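Local coordinates for solute Binding Protein BlMnBP1, Blac_00780 in complex with mannopentaose (Bifidobacterium, PDB 6I5W), which binds beta-manno-oligosaccharides such as mannopentaose and, as the solute-binding protein of an ABC transporter, probably presents them for uptake, at residues K18-T23 with Q318-I323; F143-I148 with E167-V172. All coordinates share one frame; numbering follows the deposited sequence.

Contact 1 of 2, residues K18-T23 with Q318-I323. With ZN (zinc ion), chain Y.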
loop_
_atom_site.group_PDB
_atom_site.type_symbol
_atom_site.label_atom_id
_atom_site.label_comp_id
_atom_site.label_asym_id
_atom_site.label_seq_id
_atom_site.Cartn_x
_atom_site.Cartn_y
_atom_site.Cartn_z
ATOM N N LYS A 18 -6.208 -27.415 16.993
ATOM C CA LYS A 18 -5.141 -27.895 17.865
ATOM C C LYS A 18 -4.718 -29.334 17.527
ATOM O O LYS A 18 -3.576 -29.713 17.821
ATOM C CB LYS A 18 -5.596 -27.796 19.328
ATOM C CG LYS A 18 -6.640 -28.858 19.678
ATOM C CD LYS A 18 -7.293 -28.660 21.046
ATOM C CE LYS A 18 -8.196 -29.855 21.402
ATOM N NZ LYS A 18 -8.851 -29.694 22.740
ATOM N N ASP A 19 -5.589 -30.138 16.892
ATOM C CA ASP A 19 -5.189 -31.485 16.506
ATOM C C ASP A 19 -4.196 -31.508 15.349
ATOM O O ASP A 19 -3.557 -32.541 15.123
ATOM C CB ASP A 19 -6.410 -32.346 16.119
ATOM C CG ASP A 19 -7.485 -31.563 15.384
ATOM O OD1 ASP A 19 -7.224 -30.401 15.023
ATOM O OD2 ASP A 19 -8.597 -32.098 15.201
ATOM N N ILE A 20 -4.038 -30.412 14.617
ATOM C CA ILE A 20 -3.375 -30.450 13.315
ATOM C C ILE A 20 -1.866 -30.566 13.485
ATOM O O ILE A 20 -1.255 -29.934 14.354
ATOM C CB ILE A 20 -3.732 -29.200 12.478
ATOM C CG1 ILE A 20 -5.251 -29.065 12.329
ATOM C CG2 ILE A 20 -3.095 -29.278 11.089
ATOM C CD1 ILE A 20 -5.723 -27.779 11.648
ATOM N N LYS A 21 -1.263 -31.384 12.634
ATOM C CA LYS A 21 0.176 -31.360 12.399
ATOM C C LYS A 21 0.323 -31.310 10.889
ATOM O O LYS A 21 -0.046 -32.268 10.208
ATOM C CB LYS A 21 0.897 -32.564 12.998
ATOM C CG LYS A 21 2.058 -33.114 12.160
ATOM C CD LYS A 21 3.326 -32.249 12.219
ATOM C CE LYS A 21 4.365 -32.673 11.160
ATOM N NZ LYS A 21 5.062 -31.512 10.522
ATOM N N THR A 22 0.818 -30.191 10.373
ATOM C CA THR A 22 1.157 -30.072 8.963
ATOM C C THR A 22 2.216 -28.987 8.793
ATOM O O THR A 22 2.637 -28.322 9.750
ATOM C CB THR A 22 -0.068 -29.751 8.100
ATOM O OG1 THR A 22 0.335 -29.708 6.726
ATOM C CG2 THR A 22 -0.673 -28.418 8.478
ATOM N N THR A 23 2.655 -28.821 7.553
ATOM C CA THR A 23 3.607 -27.783 7.186
ATOM C C THR A 23 2.956 -26.908 6.134
ATOM O O THR A 23 2.519 -27.415 5.095
ATOM C CB THR A 23 4.909 -28.375 6.651
ATOM O OG1 THR A 23 5.633 -28.966 7.739
ATOM C CG2 THR A 23 5.728 -27.263 5.968
ATOM N N GLN A 318 -5.707 -25.799 4.510
ATOM C CA GLN A 318 -6.518 -24.595 4.583
ATOM C C GLN A 318 -6.828 -24.238 6.029
ATOM O O GLN A 318 -6.788 -23.059 6.412
ATOM C CB GLN A 318 -7.812 -24.780 3.781
ATOM C CG GLN A 318 -7.616 -25.099 2.298
ATOM C CD GLN A 318 -8.939 -25.050 1.536
ATOM O OE1 GLN A 318 -10.006 -24.873 2.141
ATOM N NE2 GLN A 318 -8.880 -25.188 0.201
ATOM N N GLU A 319 -7.130 -25.243 6.847
ATOM C CA GLU A 319 -7.404 -24.996 8.258
ATOM C C GLU A 319 -6.199 -24.356 8.922
ATOM O O GLU A 319 -6.313 -23.334 9.608
ATOM C CB GLU A 319 -7.750 -26.303 8.980
ATOM C CG GLU A 319 -9.224 -26.568 9.262
ATOM C CD GLU A 319 -9.437 -27.730 10.267
ATOM O OE1 GLU A 319 -9.847 -28.840 9.874
ATOM O OE2 GLU A 319 -9.169 -27.562 11.474
ATOM N N ALA A 320 -5.024 -24.973 8.746
ATOM C CA ALA A 320 -3.808 -24.457 9.356
ATOM C C ALA A 320 -3.506 -23.054 8.842
ATOM O O ALA A 320 -3.136 -22.176 9.616
ATOM C CB ALA A 320 -2.650 -25.419 9.077
ATOM N N SER A 321 -3.665 -22.831 7.538
ATOM C CA SER A 321 -3.466 -21.501 6.989
ATOM C C SER A 321 -4.416 -20.499 7.646
ATOM O O SER A 321 -3.991 -19.449 8.119
ATOM C CB SER A 321 -3.647 -21.547 5.470
ATOM O OG SER A 321 -2.594 -22.305 4.864
ATOM N N MET A 322 -5.701 -20.842 7.761
ATOM C CA MET A 322 -6.638 -19.860 8.278
ATOM C C MET A 322 -6.383 -19.567 9.753
ATOM O O MET A 322 -6.559 -18.429 10.208
ATOM C CB MET A 322 -8.049 -20.348 8.019
ATOM C CG MET A 322 -9.046 -19.215 8.089
ATOM S SD MET A 322 -10.724 -19.716 7.710
ATOM C CE MET A 322 -10.595 -20.062 5.950
ATOM N N ILE A 323 -5.941 -20.569 10.495
ATOM C CA ILE A 323 -5.590 -20.389 11.898
ATOM C C ILE A 323 -4.426 -19.417 12.010
ATOM O O ILE A 323 -4.434 -18.527 12.848
ATOM C CB ILE A 323 -5.270 -21.761 12.528
ATOM C CG1 ILE A 323 -6.557 -22.591 12.649
ATOM C CG2 ILE A 323 -4.644 -21.650 13.900
ATOM C CD1 ILE A 323 -6.301 -24.029 12.970
HETATM ZN ZN ZN Y . -9.241 -29.626 11.725
#
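Ile20 points its extended arm at helix 315-330, and its terminal methyl CD1 does most of the touching. With CG1 set beside the backbone N (chi1 -56°) and CD1 straight beyond it, the methyl crosses the root of Glu319 obliquely, 3.7 Å from Glu319 CB, and comes within 3.5 Å of Glu319 OE2. One helical turn further on, Ile323 offers its own CD1, which lies 4.0 Å from Ile20 CD1, methyl against methyl. The other branch, Ile20 CG2, rests more loosely on Ala320. That small methyl is met more closely by Thr22, whose CG2 lies 3.6 Å from Ala320 CB. The threonine can do this because its OG1 is anti to the backbone N (chi1 -177°), which leaves the methyl branch facing the helix. Alanine suits the site, since its short side chain lets the start of strand 22-28 come close; Ile24 and Ile57 touch it as well.

Glu319 has two characters. Its CB joins the apolar patch, while its extended chain carries the carboxylate past the Ile20 methyl to a zinc ion, with OE1 and OE2 each 2.1 Å from the metal. Lys315 also hydrogen-bonds to OE1.

No hydrogen bond joins the two segments. Van der Waals contacts, mostly of methyl groups, set helix 315-330 against the first strand of the solute-binding protein fold and the loop before it, with Ala320 turned to the strand pair 22-28 and 57-63. The zinc ion and Lys315 would probably offset the charge of a carboxylate so near a methyl.

Contact 2 of 2, residues F143-I148 with E167-V172. With ZN (zinc ion), chain B.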
loop_
_atom_site.group_PDB
_atom_site.type_symbol
_atom_site.label_atom_id
_atom_site.label_comp_id
_atom_site.label_asym_id
_atom_site.label_seq_id
_atom_site.Cartn_x
_atom_site.Cartn_y
_atom_site.Cartn_z
ATOM N N PHE A 143 13.796 19.058 8.023
ATOM C CA PHE A 143 12.802 20.121 7.963
ATOM C C PHE A 143 13.160 21.276 8.891
ATOM O O PHE A 143 12.985 22.434 8.534
ATOM C CB PHE A 143 11.418 19.568 8.324
ATOM C CG PHE A 143 10.640 19.069 7.134
ATOM C CD1 PHE A 143 11.204 18.161 6.264
ATOM C CD2 PHE A 143 9.367 19.516 6.889
ATOM C CE1 PHE A 143 10.502 17.712 5.156
ATOM C CE2 PHE A 143 8.659 19.075 5.805
ATOM C CZ PHE A 143 9.218 18.166 4.938
ATOM N N GLU A 144 13.640 20.976 10.097
ATOM C CA GLU A 144 14.032 22.031 11.031
ATOM C C GLU A 144 15.212 22.812 10.487
ATOM O O GLU A 144 15.217 24.042 10.496
ATOM C CB GLU A 144 14.381 21.412 12.384
ATOM C CG GLU A 144 13.162 20.901 13.110
ATOM C CD GLU A 144 13.481 19.887 14.173
ATOM O OE1 GLU A 144 14.620 19.359 14.182
ATOM O OE2 GLU A 144 12.586 19.636 15.002
ATOM N N GLU A 145 16.228 22.101 9.992
ATOM C CA GLU A 145 17.396 22.752 9.410
ATOM C C GLU A 145 16.996 23.764 8.355
ATOM O O GLU A 145 17.598 24.827 8.244
ATOM C CB GLU A 145 18.293 21.703 8.802
ATOM C CG GLU A 145 19.717 22.068 8.628
ATOM C CD GLU A 145 20.616 20.921 9.071
ATOM O OE1 GLU A 145 21.205 21.025 10.180
ATOM O OE2 GLU A 145 20.703 19.905 8.334
ATOM N N ALA A 146 15.974 23.461 7.577
ATOM C CA ALA A 146 15.513 24.362 6.537
ATOM C C ALA A 146 14.572 25.440 7.048
ATOM O O ALA A 146 14.087 26.218 6.235
ATOM C CB ALA A 146 14.793 23.572 5.427
ATOM N N GLY A 147 14.260 25.480 8.334
ATOM C CA GLY A 147 13.318 26.459 8.850
ATOM C C GLY A 147 11.852 26.215 8.575
ATOM O O GLY A 147 11.040 27.128 8.740
ATOM N N ILE A 148 11.466 24.996 8.214
ATOM C CA ILE A 148 10.068 24.702 7.908
ATOM C C ILE A 148 9.299 24.557 9.217
ATOM O O ILE A 148 9.604 23.685 10.035
ATOM C CB ILE A 148 9.943 23.443 7.023
ATOM C CG1 ILE A 148 10.891 23.645 5.831
ATOM C CG2 ILE A 148 8.475 23.215 6.658
ATOM C CD1 ILE A 148 10.940 22.548 4.810
ATOM N N GLU A 167 17.959 24.445 -0.991
ATOM C CA GLU A 167 18.801 25.641 -0.831
ATOM C C GLU A 167 19.554 25.644 0.494
ATOM O O GLU A 167 20.725 26.031 0.546
ATOM C CB GLU A 167 17.949 26.891 -0.919
ATOM C CG GLU A 167 17.344 27.145 -2.296
ATOM C CD GLU A 167 16.682 28.513 -2.397
ATOM O OE1 GLU A 167 16.440 29.145 -1.342
ATOM O OE2 GLU A 167 16.412 28.953 -3.534
ATOM N N LYS A 168 18.922 25.167 1.568
ATOM C CA LYS A 168 19.510 25.327 2.897
ATOM C C LYS A 168 20.131 24.064 3.480
ATOM O O LYS A 168 20.809 24.188 4.506
ATOM C CB LYS A 168 18.458 25.855 3.879
ATOM C CG LYS A 168 17.616 26.954 3.238
ATOM C CD LYS A 168 17.403 28.170 4.085
ATOM C CE LYS A 168 16.630 27.881 5.338
ATOM N NZ LYS A 168 15.912 29.090 5.868
ATOM N N THR A 169 19.945 22.878 2.870
ATOM C CA THR A 169 20.471 21.637 3.423
ATOM C C THR A 169 21.182 20.822 2.351
ATOM O O THR A 169 21.154 21.140 1.161
ATOM C CB THR A 169 19.378 20.762 4.042
ATOM O OG1 THR A 169 18.800 19.944 3.007
ATOM C CG2 THR A 169 18.274 21.575 4.647
ATOM N N LYS A 170 21.814 19.745 2.801
ATOM C CA LYS A 170 22.508 18.798 1.932
ATOM C C LYS A 170 21.647 17.586 1.578
ATOM O O LYS A 170 22.152 16.646 0.974
ATOM C CB LYS A 170 23.795 18.296 2.601
ATOM C CG LYS A 170 24.395 19.279 3.564
ATOM C CD LYS A 170 25.551 18.651 4.330
ATOM C CE LYS A 170 26.584 18.025 3.394
ATOM N NZ LYS A 170 27.791 17.538 4.141
ATOM N N ALA A 171 20.372 17.607 1.947
ATOM C CA ALA A 171 19.479 16.489 1.805
ATOM C C ALA A 171 18.859 16.423 0.420
ATOM O O ALA A 171 18.649 17.438 -0.219
ATOM C CB ALA A 171 18.368 16.591 2.828
ATOM N N VAL A 172 18.567 15.204 -0.044
ATOM C CA VAL A 172 17.704 15.093 -1.221
ATOM C C VAL A 172 16.312 15.514 -0.768
ATOM O O VAL A 172 15.772 14.895 0.151
ATOM C CB VAL A 172 17.718 13.701 -1.828
ATOM C CG1 VAL A 172 16.806 13.652 -3.029
ATOM C CG2 VAL A 172 19.151 13.351 -2.232
HETATM ZN ZN ZN B . 12.964 18.735 16.707
HETATM O O HOH W 1 22.052 19.148 5.915
#
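Thr169 OG1 is held by two partners. It accepts the backbone N-H of Ala171 at 3.0 Å, nearly straight at 164°, closing an ST turn, and it is hydrogen-bonded to the carbonyl O of Ile165 in the last turn of helix 155-168. A hydroxyl suits this place because it can give and receive at once where the helix ends. Placing OG1 between the backbone N and the carbonyl carbon (chi1 86°) sends the other branch, CG2, across to the end of helix 140-145. There the methyl rests against both CB atoms, 4.1 Å from Ala146 CB and 4.2 Å from Glu145 CB. Ala146 also touches Ile165 of helix 155-168, and its small side chain lets the two helix ends come close.

Lys168 reaches the same helix end by another route. Bent twice along its chain, it lays CE 3.2 Å from Ala146 O; its NZ is also near that oxygen, but the angle is too poor for a hydrogen bond. The carbonyl belongs to a Schellman motif, in which Gly147, at a phi of 76° that glycine accepts readily, returns its N-H to Glu144 O at 2.8 Å while Ile148 N bonds to Phe143 O.

A water also joins the segments: it donates to Glu145 OE2 at 2.9 Å and accepts from Lys170 N. Neighbouring Glu144 binds a zinc ion through OE2 alone, at 2.0 Å.

Two helix ends thus meet through methyl contacts, a water bridge and a lysine lying by a carbonyl. Lys168 is near the C-terminal end of helix 140-145, where its positive charge would probably be favourable beside Ala146 O, as an electrostatic attraction rather than a directed bond.

In the fold
Contacts 1 and 2 lie on opposite sides of the chain's centre, with centres 53 Å apart and nearest atoms about 40 Å apart. Along the chain, both segments of contact 2 fall between the two halves of contact 1, so the chain leaves one region, builds the other and comes back. Contact 1 joins the loop leading into strand 22-28, and the strand's first residue, to helix 315-330. In contact 2, helix 140-145 follows strand 123-139, and helix 155-168 leads into strand 172-174. Such return crossings are characteristic of the two-lobed solute-binding protein fold, whose sugar lies between the lobes. The two contacts thus probably lie in different lobes.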